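Local coordinates for protein lactaldehyde dehydrogenase (Escherichia coli, PDB 2IMP) that catalyses the irreversible NAD-dependent oxidation of L-lactaldehyde to L-lactate, and of glycolaldehyde to glycolate, working as a homotetramer in fucose and rhamnose breakdown, at residues 171-176 and 200-205; 177-182 and 206-211; 446-451 and 462-467. One frame throughout, in Å; residues are numbered along the deposited sequence.

Contact 1. Residues 171-176 and 200-205. With NAI (1,4-dihydronicotinamide adenine dinucleotide), chain D.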
loop_
_atom_site.group_PDB
_atom_site.type_symbol
_atom_site.label_atom_id
_atom_site.label_comp_id
_atom_site.label_asym_id
_atom_site.label_seq_id
_atom_site.Cartn_x
_atom_site.Cartn_y
_atom_site.Cartn_z
ATOM N N ASN A 171 15.074 -10.041 -12.970
ATOM C CA ASN A 171 15.941 -9.457 -13.989
ATOM C C ASN A 171 17.317 -10.131 -13.985
ATOM O O ASN A 171 17.683 -10.768 -13.005
ATOM C CB ASN A 171 16.217 -7.967 -13.718
ATOM C CG ASN A 171 14.959 -7.135 -13.595
ATOM O OD1 ASN A 171 14.399 -6.702 -14.615
ATOM N ND2 ASN A 171 14.501 -6.904 -12.376
ATOM N N THR A 172 18.046 -10.012 -15.085
ATOM C CA THR A 172 19.414 -10.498 -15.112
ATOM C C THR A 172 20.309 -9.257 -15.121
ATOM O O THR A 172 19.824 -8.160 -15.407
ATOM C CB THR A 172 19.716 -11.405 -16.332
ATOM O OG1 THR A 172 19.374 -10.737 -17.552
ATOM C CG2 THR A 172 18.937 -12.699 -16.216
ATOM N N ILE A 173 21.586 -9.393 -14.803
ATOM C CA ILE A 173 22.400 -8.199 -14.758
ATOM C C ILE A 173 23.858 -8.349 -15.217
ATOM O O ILE A 173 24.453 -9.427 -15.145
ATOM C CB ILE A 173 22.389 -7.622 -13.309
ATOM C CG1 ILE A 173 22.879 -6.171 -13.292
ATOM C CG2 ILE A 173 23.270 -8.475 -12.406
ATOM C CD1 ILE A 173 22.832 -5.530 -11.894
ATOM N N VAL A 174 24.383 -7.241 -15.717
ATOM C CA VAL A 174 25.763 -7.123 -16.132
ATOM C C VAL A 174 26.386 -5.964 -15.366
ATOM O O VAL A 174 25.962 -4.814 -15.507
ATOM C CB VAL A 174 25.921 -6.821 -17.639
ATOM C CG1 VAL A 174 27.406 -6.649 -17.964
ATOM C CG2 VAL A 174 25.326 -7.943 -18.477
ATOM N N ILE A 175 27.370 -6.271 -14.540
ATOM C CA ILE A 175 28.013 -5.250 -13.747
ATOM C C ILE A 175 29.455 -4.891 -14.152
ATOM O O ILE A 175 30.245 -5.756 -14.536
ATOM C CB ILE A 175 28.015 -5.668 -12.255
ATOM C CG1 ILE A 175 26.605 -5.511 -11.681
ATOM C CG2 ILE A 175 29.046 -4.863 -11.476
ATOM C CD1 ILE A 175 26.473 -5.975 -10.266
ATOM N N LYS A 176 29.759 -3.600 -14.085
ATOM C CA LYS A 176 31.108 -3.114 -14.335
ATOM C C LYS A 176 31.597 -2.318 -13.130
ATOM O O LYS A 176 31.075 -1.246 -12.832
ATOM C CB LYS A 176 31.203 -2.206 -15.561
ATOM C CG LYS A 176 32.671 -1.858 -15.882
ATOM C CD LYS A 176 32.826 -0.695 -16.849
ATOM C CE LYS A 176 32.780 0.644 -16.137
ATOM N NZ LYS A 176 33.947 0.831 -15.212
ATOM N N GLY A 200 24.551 -16.582 -16.927
ATOM C CA GLY A 200 23.957 -15.406 -17.533
ATOM C C GLY A 200 23.215 -14.470 -16.598
ATOM O O GLY A 200 23.045 -13.296 -16.926
ATOM N N VAL A 201 22.768 -14.965 -15.445
ATOM C CA VAL A 201 22.037 -14.113 -14.508
ATOM C C VAL A 201 22.901 -12.978 -13.918
ATOM O O VAL A 201 22.445 -11.838 -13.792
ATOM C CB VAL A 201 21.408 -14.951 -13.371
ATOM C CG1 VAL A 201 20.720 -14.038 -12.353
ATOM C CG2 VAL A 201 20.400 -15.925 -13.965
ATOM N N PHE A 202 24.137 -13.317 -13.556
ATOM C CA PHE A 202 25.096 -12.341 -13.046
ATOM C C PHE A 202 26.377 -12.342 -13.893
ATOM O O PHE A 202 27.056 -13.361 -14.001
ATOM C CB PHE A 202 25.485 -12.613 -11.587
ATOM C CG PHE A 202 26.478 -11.607 -11.029
ATOM C CD1 PHE A 202 26.039 -10.428 -10.431
ATOM C CD2 PHE A 202 27.852 -11.839 -11.112
ATOM C CE1 PHE A 202 26.953 -9.482 -9.937
ATOM C CE2 PHE A 202 28.778 -10.901 -10.622
ATOM C CZ PHE A 202 28.328 -9.724 -10.026
ATOM N N ASN A 203 26.677 -11.199 -14.494
ATOM C CA ASN A 203 27.855 -11.059 -15.331
ATOM C C ASN A 203 28.759 -9.896 -14.884
ATOM O O ASN A 203 28.268 -8.841 -14.472
ATOM C CB ASN A 203 27.427 -10.826 -16.786
ATOM C CG ASN A 203 26.455 -11.873 -17.287
ATOM O OD1 ASN A 203 26.856 -12.905 -17.833
ATOM N ND2 ASN A 203 25.162 -11.617 -17.102
ATOM N N LEU A 204 30.067 -10.097 -14.955
ATOM C CA LEU A 204 30.991 -9.044 -14.575
ATOM C C LEU A 204 31.933 -8.647 -15.713
ATOM O O LEU A 204 32.725 -9.467 -16.183
ATOM C CB LEU A 204 31.832 -9.469 -13.363
ATOM C CG LEU A 204 32.759 -8.382 -12.786
ATOM C CD1 LEU A 204 31.959 -7.452 -11.892
ATOM C CD2 LEU A 204 33.880 -9.013 -11.973
ATOM N N VAL A 205 31.819 -7.412 -16.184
ATOM C CA VAL A 205 32.720 -6.950 -17.233
ATOM C C VAL A 205 33.704 -5.898 -16.695
ATOM O O VAL A 205 33.359 -5.128 -15.801
ATOM C CB VAL A 205 31.945 -6.407 -18.459
ATOM C CG1 VAL A 205 31.196 -7.555 -19.130
ATOM C CG2 VAL A 205 30.980 -5.308 -18.038
HETATM P PA NAI D . 32.866 8.250 -11.746
HETATM O O1A NAI D . 31.617 8.700 -12.381
HETATM O O2A NAI D . 34.111 8.936 -12.319
HETATM O O5B NAI D . 32.989 6.665 -11.901
HETATM C C5B NAI D . 31.990 5.751 -11.476
HETATM C C4B NAI D . 31.708 4.676 -12.538
HETATM O O4B NAI D . 31.205 5.253 -13.744
HETATM C C3B NAI D . 32.942 3.862 -12.959
HETATM O O3B NAI D . 32.607 2.480 -13.053
HETATM C C2B NAI D . 33.337 4.503 -14.274
HETATM O O2B NAI D . 34.127 3.715 -15.126
HETATM C C1B NAI D . 31.999 4.868 -14.864
HETATM N N9A NAI D . 32.060 5.971 -15.868
HETATM C C8A NAI D . 32.822 7.139 -15.890
HETATM N N7A NAI D . 32.527 7.832 -17.032
HETATM C C5A NAI D . 31.605 7.136 -17.733
HETATM C C6A NAI D . 30.949 7.372 -18.959
HETATM N N6A NAI D . 31.211 8.464 -19.675
HETATM N N1A NAI D . 30.016 6.436 -19.430
HETATM C C2A NAI D . 29.732 5.280 -18.689
HETATM N N3A NAI D . 30.388 5.053 -17.468
HETATM C C4A NAI D . 31.302 5.969 -17.003
HETATM O O3 NAI D . 32.679 8.560 -10.182
HETATM P PN NAI D . 33.620 8.078 -8.964
HETATM O O1N NAI D . 33.853 6.624 -9.019
HETATM O O2N NAI D . 33.011 8.629 -7.707
HETATM O O5D NAI D . 34.965 8.923 -9.281
HETATM C C5D NAI D . 36.150 8.400 -9.827
HETATM C C4D NAI D . 37.106 9.558 -9.996
HETATM O O4D NAI D . 38.215 9.134 -10.783
HETATM C C3D NAI D . 36.728 10.931 -10.598
HETATM O O3D NAI D . 36.642 11.905 -9.575
HETATM C C2D NAI D . 37.798 11.248 -11.609
HETATM O O2D NAI D . 38.195 12.601 -11.587
HETATM C C1D NAI D . 38.897 10.281 -11.242
HETATM N N1N NAI D . 39.791 10.017 -12.414
HETATM C C2N NAI D . 39.406 9.009 -13.305
HETATM C C3N NAI D . 40.223 8.717 -14.431
HETATM C C7N NAI D . 39.828 7.629 -15.404
HETATM O O7N NAI D . 40.654 7.372 -16.490
HETATM N N7N NAI D . 38.720 6.897 -15.277
HETATM C C4N NAI D . 41.430 9.470 -14.620
HETATM C C5N NAI D . 41.803 10.494 -13.701
HETATM C C6N NAI D . 40.966 10.754 -12.593
#
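Asn203 turns its amide so that ND2 bonds Ile173 O at 3.0 Å, the oxygen that its own backbone N also bonds. The ND2 donor stands above the carbonyl plane of Ile173, 44° out of it, and Ile173 O lies close to the plane of the amide. CG lies beside the backbone N, anti to the carbonyl carbon (chi1 -53°), which keeps ND2 on the side of N and 2.7 Å from Gly200 O; OD1 accepts from Asp12 N. An alanine here would probably leave Gly200 O without this donor and Ile173 O with one bond fewer. Strands 172-176 and 202-204 run parallel in a beta-alpha-beta unit whose crossover is helix 183-195, in the NAD-binding part of the aldehyde dehydrogenase fold. On the sheet face away from Asn203, Ile173 and Phe202 point the same way side by side, and Ile175 CD1 comes in obliquely to Phe202 CE1 at 3.6 Å. Helix 155-168 covers that side. Val174 CG1 meets Val205 CG2 at 3.8 Å on the Asn203 face, which helices 43-62 and 209-218 cover. At the strand's end, Lys176 bends at its last two torsions, and NZ bonds cofactor O2B (2.9 Å) and O3B.

Contact 2. Residues 177-182 and 206-211. With NAI (1,4-dihydronicotinamide adenine dinucleotide), chain D.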
loop_
_atom_site.group_PDB
_atom_site.type_symbol
_atom_site.label_atom_id
_atom_site.label_comp_id
_atom_site.label_asym_id
_atom_site.label_seq_id
_atom_site.Cartn_x
_atom_site.Cartn_y
_atom_site.Cartn_z
ATOM N N PRO A 177 32.584 -2.850 -12.403
ATOM C CA PRO A 177 33.072 -2.108 -11.243
ATOM C C PRO A 177 33.960 -0.948 -11.729
ATOM O O PRO A 177 34.291 -0.872 -12.912
ATOM C CB PRO A 177 33.875 -3.157 -10.493
ATOM C CG PRO A 177 34.520 -3.929 -11.633
ATOM C CD PRO A 177 33.368 -4.081 -12.628
ATOM N N SER A 178 34.307 -0.040 -10.827
ATOM C CA SER A 178 35.211 1.040 -11.195
ATOM C C SER A 178 36.590 0.454 -11.547
ATOM O O SER A 178 36.988 -0.554 -10.955
ATOM C CB SER A 178 35.374 2.015 -10.025
ATOM O OG SER A 178 36.559 2.791 -10.157
ATOM N N GLU A 179 37.294 1.051 -12.502
ATOM C CA GLU A 179 38.615 0.547 -12.858
ATOM C C GLU A 179 39.639 0.656 -11.704
ATOM O O GLU A 179 40.680 0.003 -11.723
ATOM C CB GLU A 179 39.166 1.270 -14.094
ATOM C CG GLU A 179 39.188 2.788 -13.997
ATOM C CD GLU A 179 37.948 3.428 -14.600
ATOM O OE1 GLU A 179 38.103 4.218 -15.557
ATOM O OE2 GLU A 179 36.822 3.136 -14.126
ATOM N N PHE A 180 39.314 1.484 -10.713
ATOM C CA PHE A 180 40.172 1.690 -9.553
ATOM C C PHE A 180 39.951 0.668 -8.427
ATOM O O PHE A 180 40.844 0.426 -7.614
ATOM C CB PHE A 180 39.956 3.089 -8.974
ATOM C CG PHE A 180 40.237 4.189 -9.939
ATOM C CD1 PHE A 180 41.519 4.369 -10.449
ATOM C CD2 PHE A 180 39.220 5.036 -10.362
ATOM C CE1 PHE A 180 41.784 5.373 -11.371
ATOM C CE2 PHE A 180 39.475 6.040 -11.284
ATOM C CZ PHE A 180 40.760 6.209 -11.788
ATOM N N THR A 181 38.757 0.081 -8.389
ATOM C CA THR A 181 38.417 -0.892 -7.353
ATOM C C THR A 181 37.668 -2.150 -7.879
ATOM O O THR A 181 36.557 -2.454 -7.443
ATOM C CB THR A 181 37.553 -0.223 -6.248
ATOM O OG1 THR A 181 36.346 0.296 -6.825
ATOM C CG2 THR A 181 38.310 0.926 -5.592
ATOM N N PRO A 182 38.289 -2.892 -8.806
ATOM C CA PRO A 182 37.669 -4.089 -9.374
ATOM C C PRO A 182 37.898 -5.404 -8.593
ATOM O O PRO A 182 37.130 -6.358 -8.737
ATOM C CB PRO A 182 38.295 -4.155 -10.755
ATOM C CG PRO A 182 39.714 -3.749 -10.452
ATOM C CD PRO A 182 39.533 -2.556 -9.525
ATOM N N LEU A 206 34.923 -5.890 -17.223
ATOM C CA LEU A 206 35.945 -4.976 -16.729
ATOM C C LEU A 206 36.491 -3.967 -17.747
ATOM O O LEU A 206 36.758 -4.317 -18.898
ATOM C CB LEU A 206 37.100 -5.798 -16.154
ATOM C CG LEU A 206 36.685 -6.828 -15.097
ATOM C CD1 LEU A 206 37.806 -7.825 -14.870
ATOM C CD2 LEU A 206 36.316 -6.113 -13.803
ATOM N N GLY A 207 36.663 -2.723 -17.305
ATOM C CA GLY A 207 37.183 -1.697 -18.190
ATOM C C GLY A 207 36.877 -0.273 -17.768
ATOM O O GLY A 207 36.441 -0.012 -16.640
ATOM N N ARG A 208 37.111 0.655 -18.687
ATOM C CA ARG A 208 36.872 2.066 -18.436
ATOM C C ARG A 208 35.421 2.498 -18.671
ATOM O O ARG A 208 34.628 1.767 -19.269
ATOM C CB ARG A 208 37.782 2.923 -19.318
ATOM C CG ARG A 208 39.272 2.783 -19.020
ATOM C CD ARG A 208 40.089 3.499 -20.087
ATOM N NE ARG A 208 39.802 2.951 -21.411
ATOM C CZ ARG A 208 40.109 3.551 -22.557
ATOM N NH1 ARG A 208 40.716 4.731 -22.550
ATOM N NH2 ARG A 208 39.808 2.971 -23.711
ATOM N N GLY A 209 35.096 3.696 -18.204
ATOM C CA GLY A 209 33.753 4.203 -18.378
ATOM C C GLY A 209 33.418 4.529 -19.817
ATOM O O GLY A 209 32.379 4.110 -20.329
ATOM N N GLU A 210 34.306 5.274 -20.471
ATOM C CA GLU A 210 34.121 5.677 -21.864
ATOM C C GLU A 210 33.873 4.509 -22.847
ATOM O O GLU A 210 33.192 4.667 -23.860
ATOM C CB GLU A 210 35.341 6.472 -22.347
ATOM C CG GLU A 210 35.630 7.761 -21.577
ATOM C CD GLU A 210 35.975 7.534 -20.103
ATOM O OE1 GLU A 210 36.534 6.466 -19.763
ATOM O OE2 GLU A 210 35.700 8.442 -19.284
ATOM N N THR A 211 34.440 3.353 -22.536
ATOM C CA THR A 211 34.292 2.171 -23.374
ATOM C C THR A 211 33.188 1.189 -22.898
ATOM O O THR A 211 32.055 1.215 -23.387
ATOM C CB THR A 211 35.625 1.399 -23.450
ATOM O OG1 THR A 211 36.098 1.150 -22.122
ATOM C CG2 THR A 211 36.678 2.208 -24.213
HETATM P PA NAI D . 32.866 8.250 -11.746
HETATM O O1A NAI D . 31.617 8.700 -12.381
HETATM O O2A NAI D . 34.111 8.936 -12.319
HETATM O O5B NAI D . 32.989 6.665 -11.901
HETATM C C5B NAI D . 31.990 5.751 -11.476
HETATM C C4B NAI D . 31.708 4.676 -12.538
HETATM O O4B NAI D . 31.205 5.253 -13.744
HETATM C C3B NAI D . 32.942 3.862 -12.959
HETATM O O3B NAI D . 32.607 2.480 -13.053
HETATM C C2B NAI D . 33.337 4.503 -14.274
HETATM O O2B NAI D . 34.127 3.715 -15.126
HETATM C C1B NAI D . 31.999 4.868 -14.864
HETATM N N9A NAI D . 32.060 5.971 -15.868
HETATM C C8A NAI D . 32.822 7.139 -15.890
HETATM N N7A NAI D . 32.527 7.832 -17.032
HETATM C C5A NAI D . 31.605 7.136 -17.733
HETATM C C6A NAI D . 30.949 7.372 -18.959
HETATM N N6A NAI D . 31.211 8.464 -19.675
HETATM N N1A NAI D . 30.016 6.436 -19.430
HETATM C C2A NAI D . 29.732 5.280 -18.689
HETATM N N3A NAI D . 30.388 5.053 -17.468
HETATM C C4A NAI D . 31.302 5.969 -17.003
HETATM O O3 NAI D . 32.679 8.560 -10.182
HETATM P PN NAI D . 33.620 8.078 -8.964
HETATM O O1N NAI D . 33.853 6.624 -9.019
HETATM O O2N NAI D . 33.011 8.629 -7.707
HETATM O O5D NAI D . 34.965 8.923 -9.281
HETATM C C5D NAI D . 36.150 8.400 -9.827
HETATM C C4D NAI D . 37.106 9.558 -9.996
HETATM O O4D NAI D . 38.215 9.134 -10.783
HETATM C C3D NAI D . 36.728 10.931 -10.598
HETATM O O3D NAI D . 36.642 11.905 -9.575
HETATM C C2D NAI D . 37.798 11.248 -11.609
HETATM O O2D NAI D . 38.195 12.601 -11.587
HETATM C C1D NAI D . 38.897 10.281 -11.242
HETATM N N1N NAI D . 39.791 10.017 -12.414
HETATM C C2N NAI D . 39.406 9.009 -13.305
HETATM C C3N NAI D . 40.223 8.717 -14.431
HETATM C C7N NAI D . 39.828 7.629 -15.404
HETATM O O7N NAI D . 40.654 7.372 -16.490
HETATM N N7N NAI D . 38.720 6.897 -15.277
HETATM C C4N NAI D . 41.430 9.470 -14.620
HETATM C C5N NAI D . 41.803 10.494 -13.701
HETATM C C6N NAI D . 40.966 10.754 -12.593
HETATM O O HOH W 1 36.389 -2.028 -14.568
HETATM O O HOH W 2 36.475 5.780 -16.759
#
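Part of the NADH pocket, touching both the adenosine ribose and the nicotinamide, forms where the loop after strand 172-176 meets the turn leading into helix 209-218. Glu179 meets the ribose: OE2 accepts from the hydroxyl O2B at 2.9 Å. Its CG lies between the backbone N and the carbonyl carbon (chi1 54°) and the chain bends at the next torsion, bringing the carboxylate across to Arg208 and Gly209. OE1 touches Arg208 CA at 3.8 Å and takes a bond of 2.6 Å from a water that also accepts from Gly209 N and donates to Glu210 OE1. The carboxamide N7N of the nicotinamide bonds OE1 weakly. Gly209 has to be small: a side chain there would run into the adenine at N9A. Glu179 CG lies over the centre of the Phe180 ring, whose edge meets nicotinamide C2N in plane. Ser178 OG accepts from Phe180 N in an ST turn, within a type I turn from Ser178 to Thr181. A second water links the backbones, donating to Pro177 O and accepting from Gly207 N at 2.8 Å. Leu206 CD2 lies 3.6 Å from Pro177 CG, the two side chains set at a slant. Strand 34-39 packs on Leu206 and Pro182, helix 83-94 on Thr181 and Pro182, and Ile24 of strand 23-27 on Arg208, whose NE forms a salt bridge with Asp40.

Contact 3. Residues 446-451 and 462-467. With LAC (lactic acid), chain E.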
loop_
_atom_site.group_PDB
_atom_site.type_symbol
_atom_site.label_atom_id
_atom_site.label_comp_id
_atom_site.label_asym_id
_atom_site.label_seq_id
_atom_site.Cartn_x
_atom_site.Cartn_y
_atom_site.Cartn_z
ATOM N N GLN A 446 16.214 -0.456 4.872
ATOM C CA GLN A 446 14.772 -0.363 4.662
ATOM C C GLN A 446 14.276 1.072 4.315
ATOM O O GLN A 446 13.074 1.307 4.184
ATOM C CB GLN A 446 13.999 -0.882 5.887
ATOM C CG GLN A 446 14.198 -0.073 7.165
ATOM C CD GLN A 446 15.322 -0.618 8.036
ATOM O OE1 GLN A 446 16.409 -0.925 7.548
ATOM N NE2 GLN A 446 15.061 -0.732 9.333
ATOM N N GLY A 447 15.203 2.013 4.177
ATOM C CA GLY A 447 14.810 3.369 3.827
ATOM C C GLY A 447 14.784 3.536 2.316
ATOM O O GLY A 447 14.593 2.572 1.575
ATOM N N PHE A 448 14.950 4.763 1.847
ATOM C CA PHE A 448 14.984 5.024 0.416
ATOM C C PHE A 448 16.005 6.119 0.078
ATOM O O PHE A 448 15.755 7.310 0.265
ATOM C CB PHE A 448 13.586 5.403 -0.114
ATOM C CG PHE A 448 13.488 5.437 -1.634
ATOM C CD1 PHE A 448 14.108 4.460 -2.416
ATOM C CD2 PHE A 448 12.738 6.422 -2.279
ATOM C CE1 PHE A 448 13.988 4.461 -3.815
ATOM C CE2 PHE A 448 12.608 6.438 -3.674
ATOM C CZ PHE A 448 13.236 5.447 -4.448
ATOM N N HIS A 449 17.180 5.674 -0.352
ATOM C CA HIS A 449 18.260 6.564 -0.737
ATOM C C HIS A 449 18.032 7.102 -2.162
ATOM O O HIS A 449 18.370 6.444 -3.150
ATOM C CB HIS A 449 19.586 5.806 -0.684
ATOM C CG HIS A 449 20.798 6.686 -0.657
ATOM N ND1 HIS A 449 21.045 7.577 0.372
ATOM C CD2 HIS A 449 21.863 6.762 -1.484
ATOM C CE1 HIS A 449 22.216 8.155 0.171
ATOM N NE2 HIS A 449 22.734 7.680 -0.945
ATOM N N ALA A 450 17.418 8.277 -2.236
ATOM C CA ALA A 450 17.107 8.915 -3.505
ATOM C C ALA A 450 17.380 10.430 -3.466
ATOM O O ALA A 450 16.836 11.146 -2.631
ATOM C CB ALA A 450 15.649 8.651 -3.865
ATOM N N GLY A 451 18.222 10.899 -4.375
ATOM C CA GLY A 451 18.568 12.305 -4.370
ATOM C C GLY A 451 17.722 13.222 -5.219
ATOM O O GLY A 451 17.239 12.848 -6.286
ATOM N N GLY A 462 15.237 -0.430 0.374
ATOM C CA GLY A 462 13.856 -0.606 0.781
ATOM C C GLY A 462 12.901 -1.010 -0.314
ATOM O O GLY A 462 13.308 -1.438 -1.389
ATOM N N LYS A 463 11.613 -0.877 -0.024
ATOM C CA LYS A 463 10.570 -1.230 -0.972
ATOM C C LYS A 463 10.649 -0.439 -2.300
ATOM O O LYS A 463 10.512 -0.998 -3.387
ATOM C CB LYS A 463 9.203 -1.000 -0.323
ATOM C CG LYS A 463 8.017 -1.413 -1.171
ATOM C CD LYS A 463 6.713 -1.055 -0.474
ATOM C CE LYS A 463 6.593 0.457 -0.276
ATOM N NZ LYS A 463 5.393 0.821 0.532
ATOM N N HIS A 464 10.878 0.861 -2.188
ATOM C CA HIS A 464 10.965 1.703 -3.367
ATOM C C HIS A 464 12.193 1.399 -4.233
ATOM O O HIS A 464 12.138 1.508 -5.451
ATOM C CB HIS A 464 10.935 3.171 -2.945
ATOM C CG HIS A 464 9.708 3.530 -2.165
ATOM N ND1 HIS A 464 8.441 3.475 -2.705
ATOM C CD2 HIS A 464 9.549 3.877 -0.866
ATOM C CE1 HIS A 464 7.555 3.767 -1.775
ATOM N NE2 HIS A 464 8.195 4.015 -0.647
ATOM N N GLY A 465 13.286 1.006 -3.586
ATOM C CA GLY A 465 14.483 0.648 -4.329
ATOM C C GLY A 465 14.192 -0.635 -5.086
ATOM O O GLY A 465 14.601 -0.802 -6.233
ATOM N N LEU A 466 13.477 -1.553 -4.441
ATOM C CA LEU A 466 13.123 -2.807 -5.096
ATOM C C LEU A 466 12.224 -2.583 -6.318
ATOM O O LEU A 466 12.389 -3.228 -7.355
ATOM C CB LEU A 466 12.390 -3.746 -4.136
ATOM C CG LEU A 466 12.027 -5.081 -4.801
ATOM C CD1 LEU A 466 13.192 -6.055 -4.613
ATOM C CD2 LEU A 466 10.748 -5.659 -4.213
ATOM N N HIS A 467 11.275 -1.662 -6.169
ATOM C CA HIS A 467 10.344 -1.351 -7.243
ATOM C C HIS A 467 10.993 -0.731 -8.487
ATOM O O HIS A 467 10.420 -0.782 -9.569
ATOM C CB HIS A 467 9.214 -0.455 -6.719
ATOM C CG HIS A 467 8.246 -1.171 -5.826
ATOM N ND1 HIS A 467 7.260 -0.527 -5.113
ATOM C CD2 HIS A 467 8.108 -2.493 -5.544
ATOM C CE1 HIS A 467 6.557 -1.411 -4.432
ATOM N NE2 HIS A 467 7.050 -2.614 -4.677
HETATM C C LAC E . 25.995 5.948 -0.347
HETATM C CA LAC E . 27.203 5.974 -1.236
HETATM C CB LAC E . 28.029 4.695 -1.016
HETATM O O LAC E . 24.867 5.950 -0.839
HETATM O OHN LAC E . 26.798 6.000 -2.615
HETATM O OXT LAC E . 26.158 5.967 0.980
HETATM O O HOH W 3 11.252 0.946 2.539
HETATM O O HOH W 4 12.248 2.338 0.213
#
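Phe448 and His464 make the tight half of this contact, a CH-pi and edge-to-face aromatic pair that joins the lactate-binding loop of the aldehyde dehydrogenase fold to helix 462-467. His464 CB sits 3.3 Å from the centroid of the Phe448 ring and only 8° off its normal. The imidazole then presents its edge to the same ring, with the planes at 52°. CG of Phe448 is anti to its backbone N (chi1 -169°), which carries the ring to the helix. Ala450 CB covers the opposite face. Gly462 lies so close to the loop that a side chain would collide with the carbonyl oxygens of Gln446 and Gly447.

The other half is looser and water-mediated. One water donates to Gln446 O and accepts from Lys463 N; another links Gly447 O to His464 N. Past these bridges a second subunit takes over: its Glu125 accepts from His464 NE2, its Gln128 O accepts from Gln446 NE2, and Lys463 NZ makes salt bridges to that Glu125 and to Glu123 of a third subunit. His449 faces away from the helix toward the substrate site, its ND1 bonded to Glu434 OE2 and its NE2 2.7 Å from the O atom of lactate.

How the contacts relate
Contacts 1 and 2 belong to one cofactor site: the strands of contact 1 lead into the loop 177-182 and the turn and helix start of 206-211, and both contacts touch NADH. Their centres are 15 Å apart, and Lys176 NZ reaches Gly207 O at 3.0 Å, a probable hydrogen bond, while Pro177 CD packs on Val205 O. Lys176 and Glu179 thus approach the same ribose from different contacts. Contact 3 comes later in the chain and serves the other ligand, lactate. Its nearest atoms are about 7 Å from contact 1 and about 17 Å from contact 2, which lies on the opposite side of the chain's centre. The side chain of Pro177 is about 14 Å from the lactate.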